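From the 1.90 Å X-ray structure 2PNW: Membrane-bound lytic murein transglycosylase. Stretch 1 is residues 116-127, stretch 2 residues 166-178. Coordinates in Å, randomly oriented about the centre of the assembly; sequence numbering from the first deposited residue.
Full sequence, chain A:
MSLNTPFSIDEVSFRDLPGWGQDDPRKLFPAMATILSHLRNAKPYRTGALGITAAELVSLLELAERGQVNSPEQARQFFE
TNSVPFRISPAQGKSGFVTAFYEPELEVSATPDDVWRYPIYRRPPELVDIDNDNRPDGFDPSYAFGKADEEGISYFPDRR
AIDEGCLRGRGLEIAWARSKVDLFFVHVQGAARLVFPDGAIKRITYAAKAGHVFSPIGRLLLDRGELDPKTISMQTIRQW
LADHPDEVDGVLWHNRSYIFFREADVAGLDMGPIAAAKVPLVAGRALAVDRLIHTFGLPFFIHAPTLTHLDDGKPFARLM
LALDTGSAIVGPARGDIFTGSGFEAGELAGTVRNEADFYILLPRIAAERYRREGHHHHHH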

ATOM      1  N   TRP A 116     -28.196  -0.542  -2.831  1.00 22.20           N
ATOM      2  CA  TRP A 116     -27.005  -1.314  -2.411  1.00 21.83           C
ATOM      3  C   TRP A 116     -26.810  -2.380  -3.450  1.00 20.90           C
ATOM      4  O   TRP A 116     -27.301  -3.477  -3.309  1.00 20.02           O
ATOM      5  N   ARG A 117     -26.081  -2.043  -4.512  1.00 20.72           N
ATOM      6  CA  ARG A 117     -26.105  -2.876  -5.710  1.00 21.29           C
ATOM      7  C   ARG A 117     -24.727  -3.347  -6.142  1.00 20.15           C
ATOM      8  O   ARG A 117     -24.622  -4.123  -7.090  1.00 20.19           O
ATOM      9  N   TYR A 118     -23.674  -2.847  -5.507  1.00 17.93           N
ATOM     10  CA  TYR A 118     -22.322  -3.151  -5.974  1.00 18.03           C
ATOM     11  C   TYR A 118     -21.625  -4.095  -5.015  1.00 17.60           C
ATOM     12  O   TYR A 118     -21.188  -3.665  -3.952  1.00 16.85           O
ATOM     13  N   PRO A 119     -21.543  -5.377  -5.391  1.00 18.01           N
ATOM     14  CA  PRO A 119     -20.989  -6.364  -4.455  1.00 17.52           C
ATOM     15  C   PRO A 119     -19.502  -6.142  -4.166  1.00 17.37           C
ATOM     16  O   PRO A 119     -18.753  -5.599  -5.008  1.00 15.71           O
ATOM     17  N   ILE A 120     -19.092  -6.588  -2.980  1.00 17.12           N
ATOM     18  CA  ILE A 120     -17.695  -6.671  -2.596  1.00 17.49           C
ATOM     19  C   ILE A 120     -17.437  -8.162  -2.417  1.00 17.36           C
ATOM     20  O   ILE A 120     -18.168  -8.818  -1.683  1.00 16.37           O
ATOM     21  N   TYR A 121     -16.437  -8.711  -3.120  1.00 17.12           N
ATOM     22  CA  TYR A 121     -16.277 -10.166  -3.196  1.00 16.54           C
ATOM     23  C   TYR A 121     -15.090 -10.700  -2.405  1.00 16.95           C
ATOM     24  O   TYR A 121     -14.017 -10.082  -2.402  1.00 17.00           O
ATOM     25  N   ARG A 122     -15.279 -11.869  -1.780  1.00 16.95           N
ATOM     26  CA  ARG A 122     -14.162 -12.653  -1.236  1.00 17.36           C
ATOM     27  C   ARG A 122     -13.491 -13.371  -2.392  1.00 16.52           C
ATOM     28  O   ARG A 122     -14.028 -13.408  -3.506  1.00 16.27           O
ATOM     29  N   ARG A 123     -12.344 -14.006  -2.114  1.00 15.68           N
ATOM     30  CA  ARG A 123     -11.629 -14.723  -3.161  1.00 15.54           C
ATOM     31  C   ARG A 123     -12.398 -15.979  -3.607  1.00 15.90           C
ATOM     32  O   ARG A 123     -12.703 -16.854  -2.781  1.00 15.85           O
ATOM     33  N   PRO A 124     -12.707 -16.085  -4.917  1.00 16.36           N
ATOM     34  CA  PRO A 124     -13.360 -17.292  -5.461  1.00 16.46           C
ATOM     35  C   PRO A 124     -12.417 -18.487  -5.330  1.00 16.38           C
ATOM     36  O   PRO A 124     -11.216 -18.323  -5.510  1.00 16.64           O
ATOM     37  N   PRO A 125     -12.961 -19.695  -5.074  1.00 16.83           N
ATOM     38  CA  PRO A 125     -12.086 -20.862  -4.860  1.00 17.38           C
ATOM     39  C   PRO A 125     -11.321 -21.276  -6.138  1.00 17.84           C
ATOM     40  O   PRO A 125     -10.334 -22.015  -6.056  1.00 17.92           O
ATOM     41  N   GLU A 126     -11.783 -20.812  -7.310  1.00 17.16           N
ATOM     42  CA  GLU A 126     -11.133 -21.158  -8.576  1.00 16.83           C
ATOM     43  C   GLU A 126     -10.025 -20.178  -8.932  1.00 17.03           C
ATOM     44  O   GLU A 126      -9.374 -20.336  -9.953  1.00 16.85           O
ATOM     45  N   LEU A 127      -9.834 -19.148  -8.110  1.00 16.64           N
ATOM     46  CA  LEU A 127      -8.785 -18.161  -8.363  1.00 16.25           C
ATOM     47  C   LEU A 127      -7.522 -18.669  -7.681  1.00 17.03           C
ATOM     48  O   LEU A 127      -7.292 -18.439  -6.483  1.00 17.18           O
ATOM     49  N   CYS A 166     -20.331 -11.932 -13.581  1.00 19.98           N
ATOM     50  CA  CYS A 166     -19.938 -13.347 -13.776  1.00 21.19           C
ATOM     51  C   CYS A 166     -19.780 -14.144 -12.467  1.00 20.98           C
ATOM     52  O   CYS A 166     -19.656 -15.384 -12.507  1.00 22.59           O
ATOM     53  N   LEU A 167     -19.766 -13.456 -11.328  1.00 20.11           N
ATOM     54  CA  LEU A 167     -19.610 -14.116 -10.005  1.00 20.19           C
ATOM     55  C   LEU A 167     -20.900 -14.181  -9.171  1.00 21.16           C
ATOM     56  O   LEU A 167     -20.883 -14.612  -8.011  1.00 21.16           O
ATOM     57  N   ARG A 168     -22.009 -13.717  -9.742  1.00 21.46           N
ATOM     58  CA  ARG A 168     -23.285 -13.645  -9.012  1.00 22.48           C
ATOM     59  C   ARG A 168     -23.836 -15.009  -8.614  1.00 22.12           C
ATOM     60  O   ARG A 168     -23.645 -15.993  -9.326  1.00 21.84           O
ATOM     61  N   GLY A 169     -24.548 -15.042  -7.494  1.00 22.34           N
ATOM     62  CA  GLY A 169     -25.313 -16.226  -7.108  1.00 23.06           C
ATOM     63  C   GLY A 169     -24.470 -17.340  -6.516  1.00 23.48           C
ATOM     64  O   GLY A 169     -24.887 -18.502  -6.496  1.00 24.07           O
ATOM     65  N   ARG A 170     -23.297 -16.989  -6.003  1.00 22.55           N
ATOM     66  CA  ARG A 170     -22.373 -18.001  -5.488  1.00 22.65           C
ATOM     67  C   ARG A 170     -22.047 -17.819  -4.012  1.00 22.27           C
ATOM     68  O   ARG A 170     -21.225 -18.548  -3.454  1.00 22.09           O
ATOM     69  N   GLY A 171     -22.685 -16.832  -3.386  1.00 21.58           N
ATOM     70  CA  GLY A 171     -22.451 -16.554  -1.973  1.00 20.39           C
ATOM     71  C   GLY A 171     -21.083 -15.976  -1.677  1.00 20.05           C
ATOM     72  O   GLY A 171     -20.604 -16.064  -0.547  1.00 18.99           O
ATOM     73  N   LEU A 172     -20.469 -15.334  -2.679  1.00 18.74           N
ATOM     74  CA  LEU A 172     -19.135 -14.756  -2.520  1.00 17.40           C
ATOM     75  C   LEU A 172     -19.082 -13.326  -1.997  1.00 17.80           C
ATOM     76  O   LEU A 172     -17.995 -12.790  -1.774  1.00 16.95           O
ATOM     77  N   GLU A 173     -20.240 -12.701  -1.772  1.00 17.23           N
ATOM     78  CA  GLU A 173     -20.274 -11.298  -1.381  1.00 17.20           C
ATOM     79  C   GLU A 173     -20.022 -11.162   0.120  1.00 17.75           C
ATOM     80  O   GLU A 173     -20.589 -11.933   0.918  1.00 17.91           O
ATOM     81  N   ILE A 174     -19.171 -10.208   0.477  1.00 16.37           N
ATOM     82  CA  ILE A 174     -18.963  -9.760   1.864  1.00 17.75           C
ATOM     83  C   ILE A 174     -20.068  -8.766   2.255  1.00 18.26           C
ATOM     84  O   ILE A 174     -20.604  -8.828   3.360  1.00 18.43           O
ATOM     85  N   ALA A 175     -20.406  -7.868   1.327  1.00 17.73           N
ATOM     86  CA  ALA A 175     -21.418  -6.819   1.506  1.00 17.46           C
ATOM     87  C   ALA A 175     -21.663  -6.153   0.149  1.00 17.49           C
ATOM     88  O   ALA A 175     -20.992  -6.496  -0.829  1.00 17.12           O
ATOM     89  N   TRP A 176     -22.598  -5.192   0.111  1.00 17.50           N
ATOM     90  CA  TRP A 176     -22.939  -4.446  -1.100  1.00 18.10           C
ATOM     91  C   TRP A 176     -22.798  -2.965  -0.848  1.00 17.21           C
ATOM     92  O   TRP A 176     -23.354  -2.447   0.115  1.00 16.05           O
ATOM     93  N   ALA A 177     -22.054  -2.282  -1.711  1.00 16.85           N
ATOM     94  CA  ALA A 177     -21.854  -0.829  -1.621  1.00 16.91           C
ATOM     95  C   ALA A 177     -22.924  -0.121  -2.474  1.00 17.69           C
ATOM     96  O   ALA A 177     -23.593  -0.753  -3.291  1.00 17.79           O
ATOM     97  N   ARG A 178     -23.079   1.182  -2.280  1.00 18.78           N
ATOM     98  CA  ARG A 178     -24.041   1.970  -3.073  1.00 20.50           C
ATOM     99  C   ARG A 178     -23.350   2.918  -4.029  1.00 20.43           C
ATOM    100  O   ARG A 178     -24.028   3.559  -4.845  1.00 20.13           O
TER

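What frame holds the side chains in place? Strand 118-121 runs antiparallel to the segment around 173-177, and backbone hydrogen bonds fix the register: Ala-177 N to Tyr-118 O at 2.8 Å, Ile-120 N to Ala-175 O at 2.9 Å, and Ile-174 N to Ile-120 O at 2.8 Å. Arg-122 N extends the ladder to Leu-172 O at 2.9 Å. Side chains therefore alternate: Pro-119, Tyr-121, Glu-173 and Trp-176 share one face of the sheet, while Tyr-118, Ile-120, Ala-175 and Ala-177 share the other. The chain turns a corner at Ile-174, whose CA-to-CB bond points toward the first stretch.

Where do apolar groups meet? On the face of Tyr-121, that tyrosine (chi1 m) lies with Leu-167 (m, t) over its ring; Leu-167 CD1 sits 4.0 Å from the centroid of the Tyr-121 ring, close to the ring normal, a CH-pi contact. Leu-172 (m, t) adds its CB at 3.8 Å from Tyr-121 CD1, and its CD1 reaches 4.2 Å from Pro-124 CB, so the proline is packed against both leucines, with its CG also 4.2 Å from Leu-167 CD1. Further along, Pro-119 covers one face of the Trp-176 indole (chi1 m), its CD 3.9 Å from Trp-176 CD1. On the other face of the sheet the small Ala-177 leaves its CB 4.4 Å from Tyr-118 CB, and Ile-120 (m, t) brings CG2 to 4.3 Å from Ile-174 CD1.

How do the charged side chains take part? Glu-126 starts sideways, but its p, m rotamer carries the carboxylate to Arg-170 (m, t, p), whose CA-to-CB bond points toward the first stretch. The two groups meet in a two-pronged salt bridge, Arg-170 NH2 to Glu-126 OE1 at 2.8 Å and Arg-170 NH1 to Glu-126 OE2 at 2.9 Å, both nearly straight. Arg-122 (m, t, m) uses its length differently: NH2 makes a weak hydrogen bond to Gly-171 O at 3.0 Å, while Leu-172 CD2 lies over one face of the guanidinium. At the other end, Arg-178 (p, t, m) lays its aliphatic part over Trp-116 (chi1 m), with CD 4.0 Å from the centroid of the Trp-116 six-membered ring. Its CZ is 5.2 Å from that same Trp-116 centroid, so any cation-pi attraction is weak at most.

What do the waters add? They add links between polar groups of the two stretches. Water 1 lies 2.7 Å from Tyr-121 OH and accepts from Leu-167 N at 2.9 Å, tying the phenol to the backbone of the leucine that packs over its ring. Water 2 is 2.6 Å from Tyr-121 OH and donates to Glu-173 OE2, also at 2.6 Å, so the hydroxyl is bridged to the second stretch twice. Water 3 accepts from Arg-122 NE at 2.9 Å and donates to Glu-173 O at 2.8 Å, with a weak bond to Gly-171 O at 3.4 Å.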

ATOM      1  CB  TRP A 116     -27.249  -1.926  -1.016  1.00 22.44           C
ATOM      2  CG  TRP A 116     -27.639  -0.850  -0.033  1.00 21.83           C
ATOM      3  CD1 TRP A 116     -28.905  -0.559   0.415  1.00 24.67           C
ATOM      4  CD2 TRP A 116     -26.762   0.078   0.612  1.00 22.78           C
ATOM      5  NE1 TRP A 116     -28.863   0.501   1.300  1.00 24.94           N
ATOM      6  CE2 TRP A 116     -27.565   0.911   1.440  1.00 23.61           C
ATOM      7  CE3 TRP A 116     -25.371   0.283   0.590  1.00 20.11           C
ATOM      8  CZ2 TRP A 116     -27.027   1.930   2.224  1.00 24.94           C
ATOM      9  CZ3 TRP A 116     -24.833   1.312   1.367  1.00 22.87           C
ATOM     10  CH2 TRP A 116     -25.667   2.134   2.170  1.00 23.61           C
ATOM     11  CB  ARG A 117     -26.779  -2.093  -6.879  1.00 21.59           C
ATOM     12  CG  ARG A 117     -26.070  -0.784  -7.199  1.00 22.15           C
ATOM     13  CD  ARG A 117     -26.809   0.075  -8.236  1.00 24.77           C
ATOM     14  NE  ARG A 117     -26.941  -0.571  -9.529  1.00 30.38           N
ATOM     15  CZ  ARG A 117     -27.284   0.067 -10.656  1.00 36.31           C
ATOM     16  NH1 ARG A 117     -27.400  -0.613 -11.789  1.00 36.22           N
ATOM     17  NH2 ARG A 117     -27.515   1.383 -10.659  1.00 36.90           N
ATOM     18  CB  TYR A 118     -21.503  -1.864  -6.133  1.00 17.91           C
ATOM     19  CG  TYR A 118     -22.166  -0.872  -7.070  1.00 18.23           C
ATOM     20  CD1 TYR A 118     -22.333  -1.186  -8.427  1.00 21.86           C
ATOM     21  CD2 TYR A 118     -22.634   0.368  -6.604  1.00 18.23           C
ATOM     22  CE1 TYR A 118     -22.955  -0.280  -9.315  1.00 21.25           C
ATOM     23  CE2 TYR A 118     -23.273   1.293  -7.491  1.00 19.31           C
ATOM     24  CZ  TYR A 118     -23.405   0.941  -8.842  1.00 21.41           C
ATOM     25  OH  TYR A 118     -24.006   1.815  -9.735  1.00 22.37           O
ATOM     26  CB  PRO A 119     -21.212  -7.689  -5.174  1.00 18.04           C
ATOM     27  CG  PRO A 119     -21.249  -7.317  -6.670  1.00 19.06           C
ATOM     28  CD  PRO A 119     -21.990  -5.985  -6.662  1.00 18.21           C
ATOM     29  CB  ILE A 120     -17.452  -5.940  -1.262  1.00 17.15           C
ATOM     30  CG1 ILE A 120     -17.893  -4.471  -1.392  1.00 17.98           C
ATOM     31  CG2 ILE A 120     -15.977  -6.025  -0.895  1.00 18.74           C
ATOM     32  CD1 ILE A 120     -17.869  -3.678  -0.056  1.00 19.06           C
ATOM     33  CB  TYR A 121     -16.058 -10.577  -4.650  1.00 17.33           C
ATOM     34  CG  TYR A 121     -17.294 -10.502  -5.529  1.00 16.48           C
ATOM     35  CD1 TYR A 121     -18.392 -11.349  -5.313  1.00 16.85           C
ATOM     36  CD2 TYR A 121     -17.351  -9.586  -6.594  1.00 18.61           C
ATOM     37  CE1 TYR A 121     -19.537 -11.288  -6.153  1.00 16.84           C
ATOM     38  CE2 TYR A 121     -18.488  -9.510  -7.438  1.00 17.34           C
ATOM     39  CZ  TYR A 121     -19.560 -10.368  -7.219  1.00 17.63           C
ATOM     40  OH  TYR A 121     -20.661 -10.290  -8.062  1.00 18.54           O
ATOM     41  CB  ARG A 122     -14.658 -13.790  -0.312  1.00 18.38           C
ATOM     42  CG  ARG A 122     -15.405 -13.420   0.923  1.00 20.30           C
ATOM     43  CD  ARG A 122     -15.666 -14.732   1.726  1.00 17.96           C
ATOM     44  NE  ARG A 122     -16.850 -15.478   1.304  1.00 17.56           N
ATOM     45  CZ  ARG A 122     -16.835 -16.641   0.657  1.00 18.68           C
ATOM     46  NH1 ARG A 122     -15.678 -17.237   0.358  1.00 19.99           N
ATOM     47  NH2 ARG A 122     -17.980 -17.245   0.346  1.00 21.91           N
ATOM     48  CB  ARG A 123     -10.248 -15.123  -2.641  1.00 15.98           C
ATOM     49  CG  ARG A 123      -9.369 -15.779  -3.696  1.00 14.30           C
ATOM     50  CD  ARG A 123      -8.079 -16.238  -3.014  1.00 16.79           C
ATOM     51  NE  ARG A 123      -7.179 -16.857  -3.988  1.00 17.40           N
ATOM     52  CZ  ARG A 123      -5.864 -16.959  -3.816  1.00 18.24           C
ATOM     53  NH1 ARG A 123      -5.287 -16.487  -2.704  1.00 17.48           N
ATOM     54  NH2 ARG A 123      -5.133 -17.550  -4.772  1.00 16.68           N
ATOM     55  CB  PRO A 124     -13.533 -16.954  -6.950  1.00 15.66           C
ATOM     56  CG  PRO A 124     -13.489 -15.432  -7.009  1.00 17.55           C
ATOM     57  CD  PRO A 124     -12.488 -15.062  -5.963  1.00 16.23           C
ATOM     58  CB  PRO A 125     -13.074 -21.966  -4.432  1.00 17.21           C
ATOM     59  CG  PRO A 125     -14.396 -21.544  -5.079  1.00 16.72           C
ATOM     60  CD  PRO A 125     -14.399 -20.043  -5.003  1.00 17.00           C
ATOM     61  CB  GLU A 126     -12.151 -21.301  -9.734  1.00 17.59           C
ATOM     62  CG  GLU A 126     -12.750 -19.966 -10.260  1.00 18.22           C
ATOM     63  CD  GLU A 126     -13.971 -19.440  -9.462  1.00 21.49           C
ATOM     64  OE1 GLU A 126     -14.279 -19.940  -8.343  1.00 19.47           O
ATOM     65  OE2 GLU A 126     -14.630 -18.494  -9.971  1.00 21.52           O
ATOM     66  CB  LEU A 127      -9.156 -16.764  -7.844  1.00 15.46           C
ATOM     67  CG  LEU A 127      -8.135 -15.643  -8.150  1.00 16.54           C
ATOM     68  CD1 LEU A 127      -8.052 -15.353  -9.669  1.00 17.15           C
ATOM     69  CD2 LEU A 127      -8.578 -14.392  -7.398  1.00 16.16           C
ATOM     70  CB  CYS A 166     -18.688 -13.477 -14.654  1.00 21.73           C
ATOM     71  SG  CYS A 166     -17.179 -12.831 -13.907  1.00 24.86           S
ATOM     72  CB  LEU A 167     -18.516 -13.422  -9.185  1.00 19.28           C
ATOM     73  CG  LEU A 167     -17.086 -13.424  -9.764  1.00 18.09           C
ATOM     74  CD1 LEU A 167     -16.112 -12.711  -8.784  1.00 15.92           C
ATOM     75  CD2 LEU A 167     -16.590 -14.831 -10.083  1.00 18.85           C
ATOM     76  CB  ARG A 168     -24.368 -12.966  -9.872  1.00 23.19           C
ATOM     77  CG  ARG A 168     -24.160 -11.492 -10.135  1.00 28.91           C
ATOM     78  CD  ARG A 168     -25.354 -10.964 -10.934  1.00 37.77           C
ATOM     79  NE  ARG A 168     -26.508 -10.720 -10.052  1.00 44.44           N
ATOM     80  CZ  ARG A 168     -27.789 -10.782 -10.421  1.00 49.62           C
ATOM     81  NH1 ARG A 168     -28.130 -11.105 -11.671  1.00 52.11           N
ATOM     82  NH2 ARG A 168     -28.742 -10.530  -9.530  1.00 50.93           N
ATOM     83  CB  ARG A 170     -21.100 -17.993  -6.342  1.00 22.52           C
ATOM     84  CG  ARG A 170     -21.377 -18.435  -7.800  1.00 23.69           C
ATOM     85  CD  ARG A 170     -20.109 -18.549  -8.620  1.00 23.54           C
ATOM     86  NE  ARG A 170     -19.124 -19.398  -7.948  1.00 23.26           N
ATOM     87  CZ  ARG A 170     -17.818 -19.336  -8.197  1.00 24.74           C
ATOM     88  NH1 ARG A 170     -17.357 -18.473  -9.116  1.00 20.21           N
ATOM     89  NH2 ARG A 170     -16.977 -20.136  -7.537  1.00 22.47           N
ATOM     90  CB  LEU A 172     -18.367 -14.848  -3.852  1.00 17.41           C
ATOM     91  CG  LEU A 172     -17.993 -16.265  -4.309  1.00 17.86           C
ATOM     92  CD1 LEU A 172     -17.505 -16.237  -5.774  1.00 18.33           C
ATOM     93  CD2 LEU A 172     -16.906 -16.833  -3.359  1.00 20.29           C
ATOM     94  CB  GLU A 173     -21.642 -10.659  -1.741  1.00 17.60           C
ATOM     95  CG  GLU A 173     -22.043 -10.805  -3.239  1.00 18.61           C
ATOM     96  CD  GLU A 173     -22.753 -12.100  -3.600  1.00 21.56           C
ATOM     97  OE1 GLU A 173     -23.038 -12.944  -2.692  1.00 19.92           O
ATOM     98  OE2 GLU A 173     -23.006 -12.299  -4.821  1.00 21.15           O
ATOM     99  CB  ILE A 174     -17.572  -9.091   1.997  1.00 17.57           C
ATOM    100  CG1 ILE A 174     -16.455 -10.111   1.693  1.00 19.40           C
ATOM    101  CG2 ILE A 174     -17.358  -8.437   3.407  1.00 18.32           C
ATOM    102  CD1 ILE A 174     -15.075  -9.495   1.482  1.00 17.66           C
ATOM    103  CB  ALA A 175     -20.960  -5.761   2.547  1.00 16.41           C
ATOM    104  CB  TRP A 176     -24.389  -4.728  -1.523  1.00 20.40           C
ATOM    105  CG  TRP A 176     -24.564  -5.979  -2.296  1.00 22.11           C
ATOM    106  CD1 TRP A 176     -24.566  -6.108  -3.674  1.00 24.92           C
ATOM    107  CD2 TRP A 176     -24.771  -7.284  -1.774  1.00 24.03           C
ATOM    108  NE1 TRP A 176     -24.760  -7.416  -4.024  1.00 24.94           N
ATOM    109  CE2 TRP A 176     -24.894  -8.157  -2.875  1.00 24.05           C
ATOM    110  CE3 TRP A 176     -24.874  -7.799  -0.483  1.00 22.23           C
ATOM    111  CZ2 TRP A 176     -25.122  -9.509  -2.724  1.00 24.90           C
ATOM    112  CZ3 TRP A 176     -25.071  -9.144  -0.326  1.00 25.17           C
ATOM    113  CH2 TRP A 176     -25.185  -9.994  -1.439  1.00 26.20           C
ATOM    114  CB  ALA A 177     -20.453  -0.470  -2.118  1.00 17.37           C
ATOM    115  CB  ARG A 178     -24.996   2.775  -2.165  1.00 19.34           C
ATOM    116  CG  ARG A 178     -24.302   3.759  -1.247  1.00 21.76           C
ATOM    117  CD  ARG A 178     -25.325   4.538  -0.376  1.00 23.70           C
ATOM    118  NE  ARG A 178     -26.281   5.227  -1.236  1.00 28.67           N
ATOM    119  CZ  ARG A 178     -27.488   5.647  -0.863  1.00 32.77           C
ATOM    120  NH1 ARG A 178     -27.916   5.459   0.385  1.00 31.70           N
ATOM    121  NH2 ARG A 178     -28.271   6.260  -1.755  1.00 34.71           N
TER
HETATM  122  O   HOH W   1     -20.139 -10.642 -10.702  1.00 19.82           O
HETATM  123  O   HOH W   2     -22.973 -10.753  -6.926  1.00 20.02           O
HETATM  124  O   HOH W   3     -19.346 -14.229   2.046  1.00 27.88           O